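Local coordinates for protein putative transcriptional regulator, sugar-binding family (Arthrobacter aurescens, PDB 3NZE) that probably acts as a DNA-binding transcriptional regulator of the SorC family that responds to a sugar ligand through the domain crystallised here, at residues A[11-16]-A[22-27]; A[41-46]-A[72-77]; A[177-182]-A[206-211]. All coordinates share one frame; numbering follows the deposited sequence. Where two conformers were deposited one is given.

Contact 1: A[11-16]-A[22-27]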
loop_
_atom_site.group_PDB
_atom_site.type_symbol
_atom_site.label_atom_id
_atom_site.label_comp_id
_atom_site.label_asym_id
_atom_site.label_seq_id
_atom_site.Cartn_x
_atom_site.Cartn_y
_atom_site.Cartn_z
ATOM N N GLU A 11 -23.475 7.719 1.088
ATOM C CA GLU A 11 -24.133 6.740 1.950
ATOM C C GLU A 11 -23.212 5.541 2.171
ATOM O O GLU A 11 -23.135 4.982 3.273
ATOM C CB GLU A 11 -25.484 6.305 1.370
ATOM C CG GLU A 11 -26.553 7.399 1.415
ATOM C CD GLU A 11 -27.854 6.987 0.741
ATOM O OE1 GLU A 11 -27.811 6.514 -0.417
ATOM O OE2 GLU A 11 -28.922 7.148 1.368
ATOM N N LEU A 12 -22.495 5.154 1.122
ATOM C CA LEU A 12 -21.508 4.086 1.245
ATOM C C LEU A 12 -20.368 4.506 2.179
ATOM O O LEU A 12 -19.852 3.683 2.937
ATOM C CB LEU A 12 -20.966 3.674 -0.133
ATOM C CG LEU A 12 -22.009 2.984 -1.027
ATOM C CD1 LEU A 12 -21.556 2.952 -2.487
ATOM C CD2 LEU A 12 -22.293 1.578 -0.524
ATOM N N GLU A 13 -19.979 5.780 2.123
ATOM C CA GLU A 13 -18.925 6.276 3.004
ATOM C C GLU A 13 -19.380 6.126 4.445
ATOM O O GLU A 13 -18.626 5.662 5.302
ATOM C CB GLU A 13 -18.579 7.731 2.694
ATOM C CG GLU A 13 -17.872 7.875 1.358
ATOM C CD GLU A 13 -17.733 9.307 0.883
ATOM O OE1 GLU A 13 -18.281 10.225 1.535
ATOM O OE2 GLU A 13 -17.069 9.517 -0.156
ATOM N N SER A 14 -20.623 6.513 4.707
ATOM C CA SER A 14 -21.150 6.419 6.055
ATOM C C SER A 14 -21.131 4.983 6.551
ATOM O O SER A 14 -20.722 4.706 7.685
ATOM C CB SER A 14 -22.578 6.958 6.111
ATOM O OG SER A 14 -23.057 6.901 7.438
ATOM N N GLN A 15 -21.576 4.060 5.701
ATOM C CA GLN A 15 -21.618 2.660 6.091
ATOM C C GLN A 15 -20.234 2.113 6.401
ATOM O O GLN A 15 -20.050 1.419 7.395
ATOM C CB GLN A 15 -22.343 1.822 5.032
ATOM C CG GLN A 15 -23.809 2.224 4.897
ATOM C CD GLN A 15 -24.469 1.720 3.627
ATOM O OE1 GLN A 15 -24.188 0.619 3.157
ATOM N NE2 GLN A 15 -25.367 2.528 3.071
ATOM N N ILE A 16 -19.258 2.415 5.543
ATOM C CA ILE A 16 -17.895 1.948 5.761
ATOM C C ILE A 16 -17.271 2.592 6.999
ATOM O O ILE A 16 -16.605 1.916 7.787
ATOM C CB ILE A 16 -17.032 2.198 4.509
ATOM C CG1 ILE A 16 -17.544 1.327 3.358
ATOM C CG2 ILE A 16 -15.560 1.939 4.800
ATOM C CD1 ILE A 16 -17.001 1.719 1.982
ATOM N N VAL A 22 -12.799 3.674 9.801
ATOM C CA VAL A 22 -11.804 4.454 9.073
ATOM C C VAL A 22 -12.508 5.614 8.390
ATOM O O VAL A 22 -13.704 5.541 8.114
ATOM C CB VAL A 22 -11.088 3.638 7.987
ATOM C CG1 VAL A 22 -10.238 2.560 8.617
ATOM C CG2 VAL A 22 -12.103 3.053 7.001
ATOM N N ASP A 23 -11.774 6.694 8.129
ATOM C CA ASP A 23 -12.312 7.745 7.287
ATOM C C ASP A 23 -12.240 7.234 5.855
ATOM O O ASP A 23 -11.339 6.463 5.511
ATOM C CB ASP A 23 -11.565 9.067 7.500
ATOM C CG ASP A 23 -12.009 9.778 8.784
ATOM O OD1 ASP A 23 -13.114 10.350 8.778
ATOM O OD2 ASP A 23 -11.274 9.753 9.793
ATOM N N VAL A 24 -13.208 7.617 5.033
ATOM C CA VAL A 24 -13.312 7.020 3.704
ATOM C C VAL A 24 -13.832 7.967 2.636
ATOM O O VAL A 24 -14.697 8.811 2.899
ATOM C CB VAL A 24 -14.199 5.749 3.754
ATOM C CG1 VAL A 24 -15.552 6.078 4.322
ATOM C CG2 VAL A 24 -14.329 5.101 2.370
ATOM N N HIS A 25 -13.276 7.823 1.432
ATOM C CA HIS A 25 -13.748 8.507 0.241
ATOM C C HIS A 25 -14.099 7.451 -0.797
ATOM O O HIS A 25 -13.238 6.680 -1.229
ATOM C CB HIS A 25 -12.670 9.437 -0.326
ATOM C CG HIS A 25 -12.457 10.676 0.485
ATOM N ND1 HIS A 25 -11.573 10.731 1.541
ATOM C CD2 HIS A 25 -13.022 11.902 0.402
ATOM C CE1 HIS A 25 -11.600 11.940 2.071
ATOM N NE2 HIS A 25 -12.473 12.670 1.399
ATOM N N VAL A 26 -15.366 7.419 -1.188
ATOM C CA VAL A 26 -15.825 6.490 -2.208
ATOM C C VAL A 26 -15.889 7.249 -3.519
ATOM O O VAL A 26 -16.531 8.292 -3.613
ATOM C CB VAL A 26 -17.214 5.911 -1.841
ATOM C CG1 VAL A 26 -17.794 5.140 -3.009
ATOM C CG2 VAL A 26 -17.098 5.009 -0.619
ATOM N N VAL A 27 -15.202 6.729 -4.528
ATOM C CA VAL A 27 -15.121 7.390 -5.827
ATOM C C VAL A 27 -16.151 6.804 -6.768
ATOM O O VAL A 27 -16.072 5.632 -7.122
ATOM C CB VAL A 27 -13.713 7.210 -6.427
ATOM C CG1 VAL A 27 -13.572 7.956 -7.763
ATOM C CG2 VAL A 27 -12.663 7.684 -5.433
HETATM O O HOH W 1 -18.651 9.598 -2.469
#
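Glu13 reaches from helix 9-20 to the backbone of Val26, the two side chains running alongside one another in opposed senses. With CG anti to its own carbonyl carbon (chi1 -70°) and the chain extended beyond it, the glutamate has the length needed to bring OE2 to Val26 N, 2.9 Å away. The bond is nearly straight, 169° at the hydrogen, and uses the anti lone pair of OE2. A water that donates to both Glu13 OE2 and Val26 O, at 2.8 and 2.7 Å, adds the carbonyl of Val26 to the same carboxylate oxygen that takes its N-H. The stem of the glutamate is useful too: its CG lies 3.6 Å from Val26 CG2. Segment 11-16 of the helix runs roughly antiparallel to strand 23-27, at 148°, an alpha-to-beta step consistent with a Rossmann-like alpha/beta domain. In strand 23-27, Asp23, His25 and Val27 make backbone bonds to the neighbouring strand 250-254, whereas Val26 offers its N-H on the other side, where the carboxylate receives it. Val24 and Val26 point toward the helix, as alternate residues of a strand do. Ile16 crosses Val24 at about a right angle, its CB 4.2 Å from Val24 CG1, and stretches CD1 to Val26 CG2. Compact beta-branched valines suit this close face; Val24 CG1 also nestles 3.3 Å from Glu13 O. Ala258 of helix 255-261 touches both Ile16 and Val26.

Contact 2: A[41-46]-A[72-77]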
loop_
_atom_site.group_PDB
_atom_site.type_symbol
_atom_site.label_atom_id
_atom_site.label_comp_id
_atom_site.label_asym_id
_atom_site.label_seq_id
_atom_site.Cartn_x
_atom_site.Cartn_y
_atom_site.Cartn_z
ATOM N N ARG A 41 -9.013 6.925 -11.819
ATOM C CA ARG A 41 -9.966 7.794 -11.150
ATOM C C ARG A 41 -9.893 7.680 -9.637
ATOM O O ARG A 41 -10.060 8.673 -8.927
ATOM C CB ARG A 41 -11.379 7.512 -11.654
ATOM C CG ARG A 41 -11.651 8.189 -13.009
ATOM C CD ARG A 41 -12.432 7.301 -13.946
ATOM N NE ARG A 41 -12.608 7.940 -15.250
ATOM C CZ ARG A 41 -11.767 7.819 -16.277
ATOM N NH1 ARG A 41 -10.667 7.074 -16.173
ATOM N NH2 ARG A 41 -12.026 8.449 -17.418
ATOM N N VAL A 42 -9.658 6.467 -9.139
ATOM C CA VAL A 42 -9.450 6.297 -7.707
ATOM C C VAL A 42 -8.180 7.048 -7.320
ATOM O O VAL A 42 -8.135 7.739 -6.302
ATOM C CB VAL A 42 -9.359 4.810 -7.308
ATOM C CG1 VAL A 42 -9.016 4.665 -5.816
ATOM C CG2 VAL A 42 -10.667 4.102 -7.627
ATOM N N ALA A 43 -7.146 6.918 -8.154
ATOM C CA ALA A 43 -5.861 7.535 -7.852
ATOM C C ALA A 43 -5.949 9.057 -7.803
ATOM O O ALA A 43 -5.271 9.698 -6.994
ATOM C CB ALA A 43 -4.808 7.093 -8.867
HETATM N N MSE A 44 -6.770 9.636 -8.668
HETATM C CA MSE A 44 -6.995 11.077 -8.636
HETATM C C MSE A 44 -7.596 11.526 -7.310
HETATM O O MSE A 44 -7.165 12.521 -6.734
HETATM C CB MSE A 44 -7.930 11.525 -9.761
HETATM C CG MSE A 44 -7.284 11.658 -11.100
HETATM SE SE MSE A 44 -8.463 12.650 -12.287
HETATM C CE MSE A 44 -8.312 14.435 -11.538
ATOM N N GLN A 45 -8.609 10.810 -6.830
ATOM C CA GLN A 45 -9.205 11.177 -5.555
ATOM C C GLN A 45 -8.196 10.978 -4.427
ATOM O O GLN A 45 -8.118 11.780 -3.501
ATOM C CB GLN A 45 -10.474 10.361 -5.280
ATOM C CG GLN A 45 -11.062 10.609 -3.896
ATOM C CD GLN A 45 -11.531 12.042 -3.738
ATOM O OE1 GLN A 45 -12.356 12.523 -4.516
ATOM N NE2 GLN A 45 -11.005 12.734 -2.729
ATOM N N ALA A 46 -7.426 9.902 -4.495
ATOM C CA ALA A 46 -6.447 9.647 -3.446
ATOM C C ALA A 46 -5.441 10.802 -3.377
ATOM O O ALA A 46 -5.072 11.253 -2.292
ATOM C CB ALA A 46 -5.726 8.300 -3.683
ATOM N N SER A 72 0.883 8.568 -7.827
ATOM C CA SER A 72 1.983 9.503 -7.980
ATOM C C SER A 72 1.816 10.386 -9.210
ATOM O O SER A 72 2.320 11.501 -9.246
ATOM C CB SER A 72 3.322 8.767 -8.042
ATOM O OG SER A 72 3.470 8.060 -9.265
ATOM N N ARG A 73 1.116 9.882 -10.218
ATOM C CA ARG A 73 0.893 10.656 -11.433
ATOM C C ARG A 73 -0.122 11.780 -11.249
ATOM O O ARG A 73 -0.189 12.694 -12.068
ATOM C CB ARG A 73 0.465 9.746 -12.585
ATOM C CG ARG A 73 1.559 8.813 -13.053
ATOM C CD ARG A 73 1.132 8.042 -14.281
ATOM N NE ARG A 73 2.091 6.995 -14.609
ATOM C CZ ARG A 73 3.185 7.180 -15.343
ATOM N NH1 ARG A 73 3.997 6.161 -15.584
ATOM N NH2 ARG A 73 3.466 8.381 -15.833
ATOM N N HIS A 74 -0.900 11.726 -10.167
ATOM C CA HIS A 74 -1.973 12.713 -9.967
ATOM C C HIS A 74 -1.730 13.721 -8.847
ATOM O O HIS A 74 -2.595 14.552 -8.540
ATOM C CB HIS A 74 -3.316 11.999 -9.764
ATOM C CG HIS A 74 -3.744 11.186 -10.946
ATOM N ND1 HIS A 74 -4.274 11.752 -12.083
ATOM C CD2 HIS A 74 -3.707 9.852 -11.174
ATOM C CE1 HIS A 74 -4.548 10.804 -12.959
ATOM N NE2 HIS A 74 -4.224 9.641 -12.428
ATOM N N LEU A 75 -0.551 13.657 -8.240
ATOM C CA LEU A 75 -0.205 14.573 -7.164
ATOM C C LEU A 75 -0.255 16.036 -7.603
ATOM O O LEU A 75 0.166 16.376 -8.708
ATOM C CB LEU A 75 1.185 14.237 -6.627
ATOM C CG LEU A 75 1.347 12.834 -6.023
ATOM C CD1 LEU A 75 2.772 12.637 -5.526
ATOM C CD2 LEU A 75 0.364 12.635 -4.878
ATOM N N THR A 76 -0.784 16.895 -6.736
ATOM C CA THR A 76 -0.803 18.331 -6.988
ATOM C C THR A 76 0.421 18.961 -6.349
ATOM O O THR A 76 0.716 18.701 -5.184
ATOM C CB THR A 76 -2.058 18.995 -6.387
ATOM O OG1 THR A 76 -3.225 18.510 -7.057
ATOM C CG2 THR A 76 -1.988 20.512 -6.536
ATOM N N ARG A 77 1.139 19.786 -7.100
ATOM C CA ARG A 77 2.330 20.422 -6.559
ATOM C C ARG A 77 1.980 21.213 -5.307
ATOM O O ARG A 77 1.012 21.970 -5.288
ATOM C CB ARG A 77 2.991 21.331 -7.594
ATOM C CG ARG A 77 4.403 21.750 -7.220
ATOM C CD ARG A 77 5.050 22.558 -8.335
ATOM N NE ARG A 77 6.478 22.767 -8.113
ATOM C CZ ARG A 77 6.987 23.787 -7.431
ATOM N NH1 ARG A 77 8.301 23.899 -7.284
ATOM N NH2 ARG A 77 6.183 24.698 -6.894
#
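His74 is held at NE2 by a hydrogen bond to Asp40 OD1, one helical turn before Met44, while its ring lies against Ala43 and Met44. The carboxylate thus limits the rotation of the imidazole and presents one of its faces to the helix. Over that face comes Met44 CG, 3.4 Å from the ring centroid and 24° off the normal, a CH-pi contact displaced toward the rim; the closest ring atom is ND1, 3.2 Å from Met44 CG, a tight approach. The two side chains cross at about a right angle. Met44 was built as selenomethionine; its SE stands anti to CA (chi2 -166°) and lies oblique to the ring, 4.8 Å from the centroid. Helix 35-50 and helix 66-73 are two of the helices packed on the largely parallel sheet, consistent with a Rossmann-like alpha/beta fold, and the CB of His74 is directed at helix 35-50. On the buried side, Ala43 CB approaches His74 CD2 obliquely, at 3.8 Å. Alanine suits this place because a single methyl lets the ring come close to the helix backbone, bringing His74 CB to 4.0 Å from Met44 CA. The same methyl also touches Ala70 and Val71 of helix 66-73.

Contact 3: A[177-182]-A[206-211]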
loop_
_atom_site.group_PDB
_atom_site.type_symbol
_atom_site.label_atom_id
_atom_site.label_comp_id
_atom_site.label_asym_id
_atom_site.label_seq_id
_atom_site.Cartn_x
_atom_site.Cartn_y
_atom_site.Cartn_z
ATOM N N GLU A 177 5.846 -20.300 -7.929
ATOM C CA GLU A 177 4.626 -21.086 -7.749
ATOM C C GLU A 177 4.529 -21.756 -6.378
ATOM O O GLU A 177 3.452 -21.800 -5.779
ATOM C CB GLU A 177 4.453 -22.110 -8.877
ATOM C CG GLU A 177 5.641 -23.031 -9.085
ATOM C CD GLU A 177 5.363 -24.113 -10.113
ATOM O OE1 GLU A 177 5.379 -23.808 -11.324
ATOM O OE2 GLU A 177 5.126 -25.271 -9.707
ATOM N N HIS A 178 5.647 -22.272 -5.876
ATOM C CA HIS A 178 5.641 -22.912 -4.565
ATOM C C HIS A 178 5.261 -21.918 -3.471
ATOM O O HIS A 178 4.441 -22.224 -2.602
ATOM C CB HIS A 178 6.990 -23.569 -4.250
ATOM C CG HIS A 178 7.077 -24.120 -2.859
ATOM N ND1 HIS A 178 8.073 -23.761 -1.977
ATOM C CD2 HIS A 178 6.280 -24.989 -2.193
ATOM C CE1 HIS A 178 7.892 -24.394 -0.832
ATOM N NE2 HIS A 178 6.810 -25.144 -0.935
ATOM N N ASP A 179 5.852 -20.729 -3.518
ATOM C CA ASP A 179 5.496 -19.679 -2.571
ATOM C C ASP A 179 3.986 -19.468 -2.547
ATOM O O ASP A 179 3.392 -19.223 -1.494
ATOM C CB ASP A 179 6.199 -18.371 -2.934
ATOM C CG ASP A 179 7.702 -18.463 -2.789
ATOM O OD1 ASP A 179 8.174 -19.356 -2.052
ATOM O OD2 ASP A 179 8.411 -17.642 -3.410
ATOM N N LEU A 180 3.367 -19.573 -3.716
ATOM C CA LEU A 180 1.929 -19.369 -3.832
ATOM C C LEU A 180 1.154 -20.409 -3.030
ATOM O O LEU A 180 0.110 -20.112 -2.451
ATOM C CB LEU A 180 1.507 -19.390 -5.302
ATOM C CG LEU A 180 2.085 -18.248 -6.141
ATOM C CD1 LEU A 180 1.925 -18.514 -7.631
ATOM C CD2 LEU A 180 1.442 -16.928 -5.752
ATOM N N THR A 181 1.672 -21.630 -2.988
ATOM C CA THR A 181 1.008 -22.693 -2.251
ATOM C C THR A 181 1.115 -22.463 -0.737
ATOM O O THR A 181 0.267 -22.919 0.028
ATOM C CB THR A 181 1.556 -24.079 -2.650
ATOM O OG1 THR A 181 2.910 -24.219 -2.199
ATOM C CG2 THR A 181 1.513 -24.240 -4.167
HETATM N N MSE A 182 2.148 -21.733 -0.320
HETATM C CA MSE A 182 2.346 -21.404 1.090
HETATM C C MSE A 182 1.281 -20.436 1.595
HETATM O O MSE A 182 0.749 -20.600 2.695
HETATM C CB MSE A 182 3.735 -20.802 1.315
HETATM C CG MSE A 182 4.887 -21.775 1.092
HETATM SE SE MSE A 182 4.777 -23.353 2.238
HETATM C CE MSE A 182 3.750 -24.533 1.077
ATOM N N ILE A 206 3.604 -16.316 9.658
ATOM C CA ILE A 206 3.509 -16.460 8.214
ATOM C C ILE A 206 4.912 -16.568 7.635
ATOM O O ILE A 206 5.688 -15.623 7.676
ATOM C CB ILE A 206 2.746 -15.286 7.557
ATOM C CG1 ILE A 206 1.297 -15.251 8.052
ATOM C CG2 ILE A 206 2.798 -15.392 6.033
ATOM C CD1 ILE A 206 0.489 -14.115 7.454
ATOM N N THR A 207 5.233 -17.754 7.137
ATOM C CA THR A 207 6.558 -18.062 6.640
ATOM C C THR A 207 7.084 -17.017 5.647
ATOM O O THR A 207 8.229 -16.574 5.748
ATOM C CB THR A 207 6.539 -19.463 5.995
ATOM O OG1 THR A 207 6.847 -20.435 7.001
ATOM C CG2 THR A 207 7.535 -19.557 4.865
ATOM N N LEU A 208 6.246 -16.618 4.698
ATOM C CA LEU A 208 6.667 -15.656 3.673
ATOM C C LEU A 208 7.114 -14.310 4.244
ATOM O O LEU A 208 7.949 -13.628 3.651
ATOM C CB LEU A 208 5.564 -15.454 2.626
ATOM C CG LEU A 208 5.651 -16.449 1.468
ATOM C CD1 LEU A 208 4.446 -16.339 0.560
ATOM C CD2 LEU A 208 6.942 -16.230 0.684
ATOM N N ASN A 209 6.578 -13.929 5.401
ATOM C CA ASN A 209 6.937 -12.639 5.981
ATOM C C ASN A 209 8.401 -12.525 6.418
ATOM O O ASN A 209 8.915 -11.414 6.564
ATOM C CB ASN A 209 5.974 -12.223 7.098
ATOM C CG ASN A 209 4.662 -11.696 6.555
ATOM O OD1 ASN A 209 4.574 -11.338 5.384
ATOM N ND2 ASN A 209 3.628 -11.651 7.405
ATOM N N GLU A 210 9.077 -13.659 6.604
ATOM C CA GLU A 210 10.499 -13.602 6.936
ATOM C C GLU A 210 11.349 -13.224 5.732
ATOM O O GLU A 210 12.559 -12.978 5.864
ATOM C CB GLU A 210 10.975 -14.923 7.516
ATOM C CG GLU A 210 10.286 -15.274 8.815
ATOM C CD GLU A 210 10.877 -16.498 9.434
ATOM O OE1 GLU A 210 11.379 -17.351 8.673
ATOM O OE2 GLU A 210 10.842 -16.605 10.676
ATOM N N ARG A 211 10.719 -13.155 4.563
ATOM C CA ARG A 211 11.402 -12.794 3.325
ATOM C C ARG A 211 10.986 -11.410 2.813
ATOM O O ARG A 211 11.455 -10.947 1.766
ATOM C CB ARG A 211 11.137 -13.860 2.261
ATOM C CG ARG A 211 11.856 -15.178 2.545
ATOM C CD ARG A 211 11.194 -16.332 1.832
ATOM N NE ARG A 211 11.069 -16.090 0.400
ATOM C CZ ARG A 211 10.393 -16.874 -0.434
ATOM N NH1 ARG A 211 9.762 -17.952 0.025
ATOM N NH2 ARG A 211 10.336 -16.571 -1.723
#
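The first turns of helix 177-185 face the short 3-10 turn 207-210, with the CA atoms of Asp179 and Leu208 7.5 Å apart, a gap that side chains must bridge. Asp179 and Arg211 do so with a salt bridge. Arg211 presents its guanidinium end-on and gives one nitrogen to each carboxylate oxygen: NH1 binds Asp179 OD1 at 3.0 Å in a nearly straight bond, and NH2 binds Asp179 OD2 at 2.8 Å with a little more bend. OD1 lies in the guanidinium plane, while OD2 is somewhat tilted from it. The pair is nevertheless not coplanar, for the two flat groups are turned 60° against each other and both oxygens are met from above the carboxylate plane. The arginine chain, bent at chi3 (54°), folds its head back over Leu208, whose CD2 lies 3.4 Å above the guanidinium plane, toward the rim. Leu208 thereby packs against one face of the guanidinium and alongside the aspartate: its CD2 stands 4.2 Å from Asp179 CG, and its CD1 meets Asp179 O at 3.7 Å. A branched apolar residue suits this buried place, where it also touches Phe125 and probably strengthens the ion pair by keeping water from one side. Two bonds to a single partner fix the rotation of the guanidinium, and NE is bound separately by Phe126 O. Asp179 is in turn anchored at its backbone N by Asp176 OD2. Arginine, with its several donors spread around one flat group, can thus join three pieces of chain: the start of a helix, the chain at 206-211 and the loop carrying Phe125 and Phe126. The arrangement is a largely buried, end-on bidentate Asp-Arg salt bridge that joins a helix to a loop in a putative sugar-binding domain.

In the fold
Contacts 1 and 2 are neighbours, their centres 18 Å apart, and helix 35-50 is the next element of the chain after strand 23-27. They meet where Val27 CG2 packs 3.5 Å from Gln45 CB, so the strand has helix 9-20 on one face and helix 35-50 on the other, and helix 35-50 passes the packing on to His74. Contact 3 is remote: its centre lies 33 Å from contact 1 and 32 Å from contact 2, on the opposite side of the chain's centre from contact 2. All three belong to the one putative sugar-binding domain, yet lie away from the calcium-binding residues Thr96 and Glu118, and this chain carries no bound calcium.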